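Side-chain contacts in tyrosine specific protein phosphatase (Trypanosoma cruzi, PDB 4AZ1), which probably removes phosphate from tyrosine residues of proteins: residues A[280-285]-A[294-299]; A[207-212]-A[234-239]; A[37-42]-A[266-271]. All coordinates share one frame; numbering follows the deposited sequence.

Interaction 1 of 3, residues A[280-285]-A[294-299]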
ATOM      1  N   ILE A 280      32.033   6.853  -3.976  1.00 26.96           N
ATOM      2  CA  ILE A 280      32.358   7.616  -2.771  1.00 34.35           C
ATOM      3  C   ILE A 280      33.732   8.287  -2.911  1.00 33.90           C
ATOM      4  O   ILE A 280      33.865   9.464  -2.597  1.00 30.73           O
ATOM      5  CB  ILE A 280      32.282   6.786  -1.471  1.00 35.83           C
ATOM      6  CG1 ILE A 280      30.919   6.099  -1.351  1.00 26.89           C
ATOM      7  CG2 ILE A 280      32.545   7.683  -0.233  1.00 34.19           C
ATOM      8  CD1 ILE A 280      30.889   4.995  -0.302  1.00 31.65           C
ATOM      9  N   TYR A 281      34.738   7.569  -3.407  1.00 31.24           N
ATOM     10  CA  TYR A 281      36.033   8.206  -3.676  1.00 34.55           C
ATOM     11  C   TYR A 281      35.918   9.346  -4.695  1.00 28.94           C
ATOM     12  O   TYR A 281      36.582  10.378  -4.556  1.00 38.32           O
ATOM     13  CB  TYR A 281      37.069   7.188  -4.167  1.00 35.81           C
ATOM     14  CG  TYR A 281      37.731   6.381  -3.067  1.00 34.32           C
ATOM     15  CD1 TYR A 281      38.822   6.881  -2.380  1.00 36.20           C
ATOM     16  CD2 TYR A 281      37.273   5.107  -2.733  1.00 32.83           C
ATOM     17  CE1 TYR A 281      39.440   6.141  -1.368  1.00 37.37           C
ATOM     18  CE2 TYR A 281      37.874   4.368  -1.735  1.00 32.71           C
ATOM     19  CZ  TYR A 281      38.968   4.889  -1.057  1.00 34.08           C
ATOM     20  OH  TYR A 281      39.582   4.147  -0.057  1.00 39.82           O
ATOM     21  N   LEU A 282      35.111   9.139  -5.735  1.00 31.99           N
ATOM     22  CA  LEU A 282      34.927  10.151  -6.780  1.00 32.49           C
ATOM     23  C   LEU A 282      34.311  11.438  -6.232  1.00 34.12           C
ATOM     24  O   LEU A 282      34.697  12.536  -6.633  1.00 36.65           O
ATOM     25  CB  LEU A 282      34.035   9.613  -7.907  1.00 28.98           C
ATOM     26  CG  LEU A 282      34.622   8.410  -8.636  1.00 33.54           C
ATOM     27  CD1 LEU A 282      33.685   7.910  -9.749  1.00 34.90           C
ATOM     28  CD2 LEU A 282      35.993   8.755  -9.179  1.00 33.33           C
ATOM     29  N   THR A 283      33.344  11.311  -5.328  1.00 29.32           N
ATOM     30  CA  THR A 283      32.749  12.519  -4.753  1.00 40.05           C
ATOM     31  C   THR A 283      33.782  13.264  -3.903  1.00 45.17           C
ATOM     32  O   THR A 283      33.789  14.494  -3.867  1.00 40.08           O
ATOM     33  CB  THR A 283      31.464  12.237  -3.922  1.00 47.64           C
ATOM     34  OG1 THR A 283      31.811  11.668  -2.654  1.00 57.37           O
ATOM     35  CG2 THR A 283      30.553  11.292  -4.655  1.00 30.54           C
ATOM     36  N   LEU A 284      34.660  12.522  -3.227  1.00 39.36           N
ATOM     37  CA  LEU A 284      35.679  13.166  -2.398  1.00 39.75           C
ATOM     38  C   LEU A 284      36.630  13.926  -3.303  1.00 41.07           C
ATOM     39  O   LEU A 284      36.953  15.093  -3.052  1.00 41.92           O
ATOM     40  CB  LEU A 284      36.449  12.144  -1.552  1.00 38.49           C
ATOM     41  CG  LEU A 284      35.718  11.604  -0.315  1.00 48.98           C
ATOM     42  CD1 LEU A 284      36.508  10.473   0.310  1.00 49.79           C
ATOM     43  CD2 LEU A 284      35.463  12.710   0.732  1.00 45.41           C
ATOM     44  N   MET A 285      37.052  13.269  -4.376  1.00 39.58           N
ATOM     45  CA  MET A 285      37.941  13.893  -5.341  1.00 42.48           C
ATOM     46  C   MET A 285      37.334  15.162  -5.943  1.00 37.80           C
ATOM     47  O   MET A 285      37.994  16.201  -5.977  1.00 43.08           O
ATOM     48  CB  MET A 285      38.336  12.892  -6.428  1.00 38.41           C
ATOM     49  CG  MET A 285      39.159  11.723  -5.891  1.00 42.17           C
ATOM     50  SD  MET A 285      39.434  10.435  -7.135  1.00 40.08           S
ATOM     51  CE  MET A 285      40.694  11.245  -8.157  1.00 38.63           C
ATOM     52  N   ALA A 294      39.659  10.483 -16.086  1.00 48.27           N
ATOM     53  CA  ALA A 294      40.334   9.228 -16.430  1.00 47.72           C
ATOM     54  C   ALA A 294      39.773   8.018 -15.655  1.00 53.75           C
ATOM     55  O   ALA A 294      39.667   6.919 -16.209  1.00 58.02           O
ATOM     56  CB  ALA A 294      41.828   9.357 -16.212  1.00 57.71           C
ATOM     57  N   LEU A 295      39.427   8.216 -14.382  1.00 50.34           N
ATOM     58  CA  LEU A 295      38.837   7.142 -13.577  1.00 45.23           C
ATOM     59  C   LEU A 295      37.443   6.787 -14.072  1.00 42.48           C
ATOM     60  O   LEU A 295      37.122   5.607 -14.243  1.00 46.74           O
ATOM     61  CB  LEU A 295      38.756   7.538 -12.102  1.00 44.05           C
ATOM     62  CG  LEU A 295      40.041   7.443 -11.286  1.00 43.39           C
ATOM     63  CD1 LEU A 295      39.782   7.834  -9.838  1.00 41.83           C
ATOM     64  CD2 LEU A 295      40.587   6.032 -11.362  1.00 35.82           C
ATOM     65  N   VAL A 296      36.618   7.812 -14.279  1.00 40.67           N
ATOM     66  CA  VAL A 296      35.300   7.657 -14.893  1.00 44.33           C
ATOM     67  C   VAL A 296      35.456   6.913 -16.220  1.00 57.20           C
ATOM     68  O   VAL A 296      34.658   6.028 -16.543  1.00 64.68           O
ATOM     69  CB  VAL A 296      34.626   9.036 -15.109  1.00 57.98           C
ATOM     70  CG1 VAL A 296      33.377   8.925 -15.982  1.00 55.85           C
ATOM     71  CG2 VAL A 296      34.278   9.664 -13.771  1.00 50.55           C
ATOM     72  N   GLY A 297      36.502   7.258 -16.969  1.00 59.85           N
ATOM     73  CA  GLY A 297      36.809   6.585 -18.221  1.00 60.75           C
ATOM     74  C   GLY A 297      37.037   5.092 -18.056  1.00 61.54           C
ATOM     75  O   GLY A 297      36.517   4.289 -18.834  1.00 66.25           O
ATOM     76  N   LEU A 298      37.812   4.716 -17.043  1.00 55.81           N
ATOM     77  CA  LEU A 298      38.052   3.301 -16.747  1.00 61.70           C
ATOM     78  C   LEU A 298      36.793   2.541 -16.301  1.00 62.35           C
ATOM     79  O   LEU A 298      36.674   1.328 -16.509  1.00 64.55           O
ATOM     80  CB  LEU A 298      39.133   3.159 -15.677  1.00 58.28           C
ATOM     81  CG  LEU A 298      40.575   3.249 -16.155  1.00 61.11           C
ATOM     82  CD1 LEU A 298      41.538   3.026 -15.003  1.00 56.77           C
ATOM     83  CD2 LEU A 298      40.796   2.221 -17.246  1.00 63.03           C
ATOM     84  N   LEU A 299      35.859   3.247 -15.680  1.00 53.85           N
ATOM     85  CA  LEU A 299      34.663   2.587 -15.177  1.00 60.58           C
ATOM     86  C   LEU A 299      33.614   2.414 -16.283  1.00 61.82           C
ATOM     87  O   LEU A 299      32.742   1.550 -16.182  1.00 59.23           O
ATOM     88  CB  LEU A 299      34.089   3.343 -13.969  1.00 53.35           C
ATOM     89  CG  LEU A 299      34.800   3.215 -12.614  1.00 48.46           C
ATOM     90  CD1 LEU A 299      34.333   4.309 -11.663  1.00 44.65           C
ATOM     91  CD2 LEU A 299      34.553   1.850 -11.982  1.00 48.40           C
TER
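Leu282 and Met285 of helix 274-288 meet Leu295, Val296 and Leu299 of helix 293-299. The two helices form an antiparallel helical hairpin with a short connection. Their axes come within 11.6 Å at an angle of 160°. This is a wide spacing, bridged by long side chains.

The leucine contacts are apolar. Leu282 points at the other helix and forks between its partners. Its CD2 lies 4.0 Å from Leu295 CD1, where the two side chains meet at a slant. Its CD1 turns the other way and meets Leu299 CD1 at 4.1 Å. Here the two leucines approach end on, tip to tip. Val296 adds a looser touch, with CG2 4.4 Å from Leu282 CD1. The CG of Leu282 sits beside the backbone N (chi1 -63°). CD1 continues the extended chain toward Leu299, and CD2 branches off to Leu295.

The thioether contact comes from Met285. Its side chain bends at chi3 and lies nearly perpendicular to Leu295. SD is 3.8 Å from Leu295 CD1, and CE is close behind at 3.9 Å. One methyl of Leu295 is thus shared by the methionine end and a branch of Leu282. Val290 and Ile292 of the connection also touch Met285. Gln17 of helix 14-30 touches both Met285 and Leu295, so the N-terminal helix closes onto the hairpin. A 1,2-ethanediol molecule, probably from the crystallisation liquor, lies next to Leu282.

Side-chain polar bonds lie within helix 274-288 or lead out of the pair. Tyr281 OH bonds to Glu24 and Arg20. Ile280 O takes two donors from the same face of its plane: Leu284 N of the helix ladder, and Thr283 OG1, which lies 3.0 Å from Ile280 O and is tilted 22° from that plane.

Interaction 2 of 3, residues A[207-212]-A[234-239]; sequences EALLTN and GTLIGA
Leu209 and Leu210 meet Leu236 and Ala239 without any ring, amide or carboxylate. There are no side-chain faces or edges to match, only aliphatic methyls. The nearest flat group is the backbone carbonyl of Leu236, whose O is 3.9 Å from Leu210 CD2.

Leu236 carries its side of the contact with both methyls. Its CD1 lies 3.5 Å from Leu210 CD2, a snug fit, and the two side chains run past one another in antiparallel fashion. Its CD2 meets Leu209 CD1 at 4.1 Å, where the side chains lie nearly perpendicular. With chi1 at -177°, Leu236 CG lies opposite its own N, and the branch spreads over two neighbouring leucines.

The segments belong to helices 203-215 and 232-247 of the protein tyrosine phosphatase fold. They cross at 68°. The start of helix 232-247 carries the end of the family's phosphate-binding loop, and Gly234 is the last residue of the extended signature motif. Leu209 and Leu236 both also touch Ile117 of strand 115-118, placing their side of the contact against the central sheet. Farther along helix 232-247, Ala239 CB makes a loose contact with Leu210 CD1 at 4.5 Å.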
ATOM      1  N   GLU A 207      25.961  16.145  -5.090  1.00 38.24           N
ATOM      2  CA  GLU A 207      26.177  17.315  -4.225  1.00 46.53           C
ATOM      3  C   GLU A 207      24.864  18.036  -3.875  1.00 49.37           C
ATOM      4  O   GLU A 207      24.675  18.497  -2.744  1.00 43.78           O
ATOM      5  CB  GLU A 207      27.161  18.288  -4.874  1.00 49.72           C
ATOM      6  CG  GLU A 207      28.644  17.892  -4.741  1.00 54.61           C
ATOM      7  CD  GLU A 207      29.215  18.104  -3.330  1.00 65.56           C
ATOM      8  OE1 GLU A 207      28.449  18.481  -2.414  1.00 64.88           O
ATOM      9  OE2 GLU A 207      30.438  17.892  -3.138  1.00 65.65           O
ATOM     10  N   ALA A 208      23.953  18.112  -4.844  1.00 40.16           N
ATOM     11  CA  ALA A 208      22.676  18.778  -4.639  1.00 43.69           C
ATOM     12  C   ALA A 208      21.840  17.981  -3.632  1.00 42.84           C
ATOM     13  O   ALA A 208      21.218  18.549  -2.731  1.00 41.30           O
ATOM     14  CB  ALA A 208      21.937  18.915  -5.957  1.00 45.35           C
ATOM     15  N   LEU A 209      21.840  16.663  -3.785  1.00 35.44           N
ATOM     16  CA  LEU A 209      21.173  15.793  -2.820  1.00 41.06           C
ATOM     17  C   LEU A 209      21.721  15.999  -1.405  1.00 41.46           C
ATOM     18  O   LEU A 209      20.950  16.099  -0.443  1.00 41.20           O
ATOM     19  CB  LEU A 209      21.316  14.325  -3.217  1.00 37.75           C
ATOM     20  CG  LEU A 209      20.541  13.803  -4.425  1.00 35.68           C
ATOM     21  CD1 LEU A 209      20.700  12.301  -4.493  1.00 29.93           C
ATOM     22  CD2 LEU A 209      19.060  14.170  -4.333  1.00 33.39           C
ATOM     23  N   LEU A 210      23.045  16.075  -1.281  1.00 42.65           N
ATOM     24  CA  LEU A 210      23.663  16.229   0.031  1.00 49.33           C
ATOM     25  C   LEU A 210      23.342  17.596   0.630  1.00 50.34           C
ATOM     26  O   LEU A 210      23.252  17.740   1.853  1.00 47.44           O
ATOM     27  CB  LEU A 210      25.173  15.990  -0.044  1.00 46.95           C
ATOM     28  CG  LEU A 210      25.536  14.571  -0.500  1.00 51.26           C
ATOM     29  CD1 LEU A 210      27.029  14.445  -0.687  1.00 46.56           C
ATOM     30  CD2 LEU A 210      25.048  13.557   0.518  1.00 49.13           C
ATOM     31  N   THR A 211      23.169  18.594  -0.232  1.00 48.84           N
ATOM     32  CA  THR A 211      22.743  19.916   0.222  1.00 49.05           C
ATOM     33  C   THR A 211      21.361  19.816   0.858  1.00 46.57           C
ATOM     34  O   THR A 211      21.127  20.382   1.927  1.00 50.39           O
ATOM     35  CB  THR A 211      22.756  20.939  -0.920  1.00 48.27           C
ATOM     36  OG1 THR A 211      24.116  21.247  -1.255  1.00 50.63           O
ATOM     37  CG2 THR A 211      22.038  22.223  -0.514  1.00 53.68           C
ATOM     38  N   ASN A 212      20.455  19.075   0.221  1.00 50.16           N
ATOM     39  CA  ASN A 212      19.157  18.815   0.829  1.00 46.70           C
ATOM     40  C   ASN A 212      19.294  18.178   2.200  1.00 42.58           C
ATOM     41  O   ASN A 212      18.666  18.634   3.149  1.00 41.08           O
ATOM     42  CB  ASN A 212      18.286  17.924  -0.061  1.00 49.25           C
ATOM     43  CG  ASN A 212      17.774  18.650  -1.275  1.00 51.58           C
ATOM     44  OD1 ASN A 212      17.750  18.100  -2.372  1.00 53.24           O
ATOM     45  ND2 ASN A 212      17.388  19.907  -1.093  1.00 55.65           N
ATOM     46  N   GLY A 234      23.418   3.164  -0.156  1.00 27.78           N
ATOM     47  CA  GLY A 234      24.662   3.091   0.605  1.00 33.29           C
ATOM     48  C   GLY A 234      25.723   4.092   0.164  1.00 32.23           C
ATOM     49  O   GLY A 234      26.408   4.677   1.003  1.00 35.80           O
ATOM     50  N   THR A 235      25.855   4.302  -1.145  1.00 29.11           N
ATOM     51  CA  THR A 235      26.802   5.290  -1.660  1.00 29.87           C
ATOM     52  C   THR A 235      26.461   6.700  -1.188  1.00 29.36           C
ATOM     53  O   THR A 235      27.343   7.467  -0.758  1.00 34.52           O
ATOM     54  CB  THR A 235      26.811   5.293  -3.201  1.00 33.10           C
ATOM     55  OG1 THR A 235      27.299   4.035  -3.683  1.00 37.70           O
ATOM     56  CG2 THR A 235      27.680   6.425  -3.741  1.00 33.64           C
ATOM     57  N   LEU A 236      25.185   7.056  -1.287  1.00 28.06           N
ATOM     58  CA  LEU A 236      24.755   8.383  -0.873  1.00 30.30           C
ATOM     59  C   LEU A 236      25.089   8.639   0.597  1.00 30.67           C
ATOM     60  O   LEU A 236      25.625   9.688   0.937  1.00 34.85           O
ATOM     61  CB  LEU A 236      23.253   8.549  -1.088  1.00 27.52           C
ATOM     62  CG  LEU A 236      22.798   9.968  -0.726  1.00 34.67           C
ATOM     63  CD1 LEU A 236      23.653  10.971  -1.457  1.00 43.57           C
ATOM     64  CD2 LEU A 236      21.348  10.184  -1.092  1.00 38.16           C
ATOM     65  N   ILE A 237      24.748   7.684   1.462  1.00 32.14           N
ATOM     66  CA  ILE A 237      24.982   7.842   2.892  1.00 33.72           C
ATOM     67  C   ILE A 237      26.496   7.834   3.170  1.00 28.35           C
ATOM     68  O   ILE A 237      26.988   8.618   3.985  1.00 37.15           O
ATOM     69  CB  ILE A 237      24.233   6.765   3.718  1.00 34.42           C
ATOM     70  CG1 ILE A 237      22.718   6.932   3.543  1.00 35.10           C
ATOM     71  CG2 ILE A 237      24.587   6.880   5.196  1.00 32.05           C
ATOM     72  CD1 ILE A 237      21.876   5.745   4.036  1.00 29.23           C
ATOM     73  N   GLY A 238      27.234   6.995   2.447  1.00 31.90           N
ATOM     74  CA  GLY A 238      28.683   6.940   2.601  1.00 34.73           C
ATOM     75  C   GLY A 238      29.374   8.229   2.183  1.00 35.88           C
ATOM     76  O   GLY A 238      30.301   8.712   2.853  1.00 30.99           O
ATOM     77  N   ALA A 239      28.928   8.792   1.065  1.00 29.08           N
ATOM     78  CA  ALA A 239      29.484  10.048   0.577  1.00 40.33           C
ATOM     79  C   ALA A 239      29.201  11.170   1.571  1.00 44.10           C
ATOM     80  O   ALA A 239      30.076  12.003   1.838  1.00 45.98           O
ATOM     81  CB  ALA A 239      28.925  10.396  -0.808  1.00 30.01           C
TER

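Interaction 3 of 3, residues A[37-42]-A[266-271]; sequences ISFATS and QRFGMV
Phe268 has its CG opposite the backbone N (chi1 -174°), which swings the ring out of its turn toward Ile37. Phe39 has its CG beside its own N instead (chi1 -66°), and its ring reaches across to the stem of Phe268. Ile37 has an extended CG1 branch that ends at the Phe268 ring.

Two touches make up the contact. Phe39 CZ lies 3.9 Å from Phe268 CB, which sits at the edge of the Phe39 ring and in its plane. The two side chains are nearly perpendicular, but it is the ring end and a CB methylene that meet. Ile37 CD1 is 3.9 Å from Phe268 CD1 and approaches that ring at a slant. The aromatic side chain of Phe268 is thus touched at its stem by one partner and at its ring by the other.

Residues 267-270 form a type II turn, closed by Met270 N to Arg267 O at 3.3 Å. Gly269 takes the third position with positive phi. Asn57 accepts a bond from Phe268 N and also touches Phe39, linking the two sides. Phe39 is the N-cap of helix 40-44, which leads into the phosphotyrosine-recognition loop of the family. The turn stands between helix 255-266 and the glutamine-containing loop before helix 274-288. In relatives such as PTP1B the corresponding turn borders a second aryl-phosphate site beside the active site, and the position here is consistent with such a border.

The contact is small, at 106 Å², and lies at the surface. It rests on apolar packing alone, so hydrophobic fit and dispersion, not directional bonds, hold the two segments here.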
ATOM      1  N   ILE A  37      24.030 -13.337  11.953  1.00 49.74           N
ATOM      2  CA  ILE A  37      23.201 -12.157  12.188  1.00 47.68           C
ATOM      3  C   ILE A  37      21.710 -12.486  12.224  1.00 53.31           C
ATOM      4  O   ILE A  37      21.218 -13.252  11.386  1.00 51.89           O
ATOM      5  CB  ILE A  37      23.440 -11.115  11.087  1.00 55.61           C
ATOM      6  CG1 ILE A  37      24.939 -10.859  10.935  1.00 55.77           C
ATOM      7  CG2 ILE A  37      22.682  -9.831  11.383  1.00 56.81           C
ATOM      8  CD1 ILE A  37      25.281  -9.828   9.889  1.00 62.36           C
ATOM      9  N   SER A  38      20.991 -11.905  13.185  1.00 57.12           N
ATOM     10  CA  SER A  38      19.539 -12.058  13.248  1.00 60.88           C
ATOM     11  C   SER A  38      18.801 -11.172  12.234  1.00 59.23           C
ATOM     12  O   SER A  38      19.050  -9.962  12.141  1.00 51.27           O
ATOM     13  CB  SER A  38      19.020 -11.768  14.658  1.00 65.33           C
ATOM     14  OG  SER A  38      17.615 -11.962  14.717  1.00 66.35           O
ATOM     15  N   PHE A  39      17.887 -11.788  11.486  1.00 57.17           N
ATOM     16  CA  PHE A  39      16.991 -11.076  10.584  1.00 42.84           C
ATOM     17  C   PHE A  39      15.547 -11.465  10.865  1.00 53.28           C
ATOM     18  O   PHE A  39      14.712 -11.457   9.956  1.00 55.35           O
ATOM     19  CB  PHE A  39      17.323 -11.425   9.139  1.00 44.34           C
ATOM     20  CG  PHE A  39      18.668 -10.933   8.695  1.00 45.47           C
ATOM     21  CD1 PHE A  39      18.828  -9.623   8.275  1.00 45.38           C
ATOM     22  CD2 PHE A  39      19.780 -11.777   8.713  1.00 44.77           C
ATOM     23  CE1 PHE A  39      20.086  -9.147   7.849  1.00 44.46           C
ATOM     24  CE2 PHE A  39      21.030 -11.315   8.302  1.00 48.42           C
ATOM     25  CZ  PHE A  39      21.179  -9.991   7.863  1.00 45.74           C
ATOM     26  N   ALA A  40      15.265 -11.787  12.130  1.00 55.16           N
ATOM     27  CA  ALA A  40      13.986 -12.358  12.554  1.00 63.00           C
ATOM     28  C   ALA A  40      12.758 -11.668  11.979  1.00 55.88           C
ATOM     29  O   ALA A  40      11.951 -12.292  11.284  1.00 64.28           O
ATOM     30  CB  ALA A  40      13.900 -12.395  14.090  1.00 66.54           C
ATOM     31  N   THR A  41      12.605 -10.385  12.281  1.00 57.08           N
ATOM     32  CA  THR A  41      11.413  -9.651  11.867  1.00 52.76           C
ATOM     33  C   THR A  41      11.320  -9.525  10.357  1.00 48.75           C
ATOM     34  O   THR A  41      10.242  -9.672   9.765  1.00 59.23           O
ATOM     35  CB  THR A  41      11.372  -8.259  12.503  1.00 56.55           C
ATOM     36  OG1 THR A  41      11.375  -8.400  13.931  1.00 55.87           O
ATOM     37  CG2 THR A  41      10.112  -7.509  12.069  1.00 55.85           C
ATOM     38  N   SER A  42      12.459  -9.258   9.731  1.00 49.50           N
ATOM     39  CA  SER A  42      12.506  -9.089   8.296  1.00 52.04           C
ATOM     40  C   SER A  42      12.127 -10.399   7.604  1.00 54.82           C
ATOM     41  O   SER A  42      11.447 -10.395   6.567  1.00 45.97           O
ATOM     42  CB  SER A  42      13.910  -8.646   7.894  1.00 52.10           C
ATOM     43  OG  SER A  42      13.939  -8.278   6.546  1.00 44.44           O
ATOM     44  N   GLN A 266      25.444  -2.104  10.299  1.00 40.14           N
ATOM     45  CA  GLN A 266      24.118  -1.632  10.691  1.00 44.53           C
ATOM     46  C   GLN A 266      23.041  -2.042   9.687  1.00 40.13           C
ATOM     47  O   GLN A 266      21.859  -2.090  10.015  1.00 41.21           O
ATOM     48  CB  GLN A 266      24.139  -0.113  10.876  1.00 40.23           C
ATOM     49  CG  GLN A 266      25.036   0.380  12.009  1.00 51.39           C
ATOM     50  CD  GLN A 266      25.124   1.895  12.033  1.00 56.51           C
ATOM     51  OE1 GLN A 266      24.196   2.576  12.471  1.00 54.55           O
ATOM     52  NE2 GLN A 266      26.235   2.433  11.541  1.00 57.61           N
ATOM     53  N   ARG A 267      23.461  -2.326   8.458  1.00 37.90           N
ATOM     54  CA  ARG A 267      22.567  -2.880   7.437  1.00 38.32           C
ATOM     55  C   ARG A 267      23.397  -3.741   6.492  1.00 39.40           C
ATOM     56  O   ARG A 267      24.184  -3.226   5.694  1.00 38.42           O
ATOM     57  CB  ARG A 267      21.857  -1.770   6.648  1.00 31.16           C
ATOM     58  CG  ARG A 267      20.884  -2.283   5.567  1.00 33.14           C
ATOM     59  CD  ARG A 267      19.953  -1.165   5.093  1.00 31.95           C
ATOM     60  NE  ARG A 267      19.163  -1.518   3.906  1.00 30.99           N
ATOM     61  CZ  ARG A 267      17.971  -2.113   3.930  1.00 35.47           C
ATOM     62  NH1 ARG A 267      17.421  -2.461   5.093  1.00 35.69           N
ATOM     63  NH2 ARG A 267      17.336  -2.378   2.786  1.00 32.10           N
ATOM     64  N   PHE A 268      23.220  -5.053   6.593  1.00 39.05           N
ATOM     65  CA  PHE A 268      24.040  -6.002   5.847  1.00 36.13           C
ATOM     66  C   PHE A 268      24.104  -5.676   4.358  1.00 40.59           C
ATOM     67  O   PHE A 268      23.073  -5.491   3.710  1.00 35.03           O
ATOM     68  CB  PHE A 268      23.496  -7.417   6.028  1.00 35.47           C
ATOM     69  CG  PHE A 268      24.364  -8.466   5.421  1.00 36.32           C
ATOM     70  CD1 PHE A 268      25.437  -8.984   6.135  1.00 39.14           C
ATOM     71  CD2 PHE A 268      24.128  -8.922   4.123  1.00 41.66           C
ATOM     72  CE1 PHE A 268      26.263  -9.949   5.576  1.00 47.21           C
ATOM     73  CE2 PHE A 268      24.955  -9.883   3.551  1.00 50.95           C
ATOM     74  CZ  PHE A 268      26.026 -10.396   4.282  1.00 49.59           C
ATOM     75  N   GLY A 269      25.319  -5.590   3.823  1.00 36.48           N
ATOM     76  CA  GLY A 269      25.488  -5.484   2.383  1.00 39.91           C
ATOM     77  C   GLY A 269      25.531  -4.070   1.838  1.00 39.13           C
ATOM     78  O   GLY A 269      25.591  -3.897   0.615  1.00 32.41           O
ATOM     79  N   MET A 270      25.522  -3.070   2.724  1.00 37.99           N
ATOM     80  CA  MET A 270      25.570  -1.664   2.298  1.00 31.69           C
ATOM     81  C   MET A 270      26.724  -1.409   1.318  1.00 38.36           C
ATOM     82  O   MET A 270      27.873  -1.862   1.542  1.00 31.96           O
ATOM     83  CB  MET A 270      25.676  -0.705   3.499  1.00 39.31           C
ATOM     84  CG  MET A 270      24.370  -0.462   4.253  1.00 46.71           C
ATOM     85  SD  MET A 270      23.115   0.461   3.343  1.00 47.10           S
ATOM     86  CE  MET A 270      23.404   2.123   3.952  1.00 56.06           C
ATOM     87  N   VAL A 271      26.404  -0.659   0.259  1.00 42.19           N
ATOM     88  CA  VAL A 271      27.262  -0.525  -0.919  1.00 42.79           C
ATOM     89  C   VAL A 271      27.434  -1.899  -1.579  1.00 33.42           C
ATOM     90  O   VAL A 271      28.315  -2.690  -1.230  1.00 30.36           O
ATOM     91  CB  VAL A 271      28.610   0.163  -0.630  1.00 42.23           C
ATOM     92  CG1 VAL A 271      29.329   0.436  -1.940  1.00 35.52           C
ATOM     93  CG2 VAL A 271      28.377   1.481   0.125  1.00 32.11           C
TER

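From the N terminus, residues 37-42 come first and meet 266-271 only after more than 220 residues, so interaction 3 closes a loop that holds most of the chain. Interaction 2 is nested inside that loop: helix 203-215 returns to helix 232-247 over a strand of the central sheet. Interaction 1 follows both in series and closes a short hairpin at the C-terminal end. None of the loops cross. Interactions 1 and 2 touch where Ile280 and Thr283 pack on helix 232-247. Interactions 2 and 3 touch where Met270 and Val271 reach Gly234. Interactions 1 and 3 do not touch. Helix 232-247 thus joins the C-terminal helices to the turn after helix 255-266.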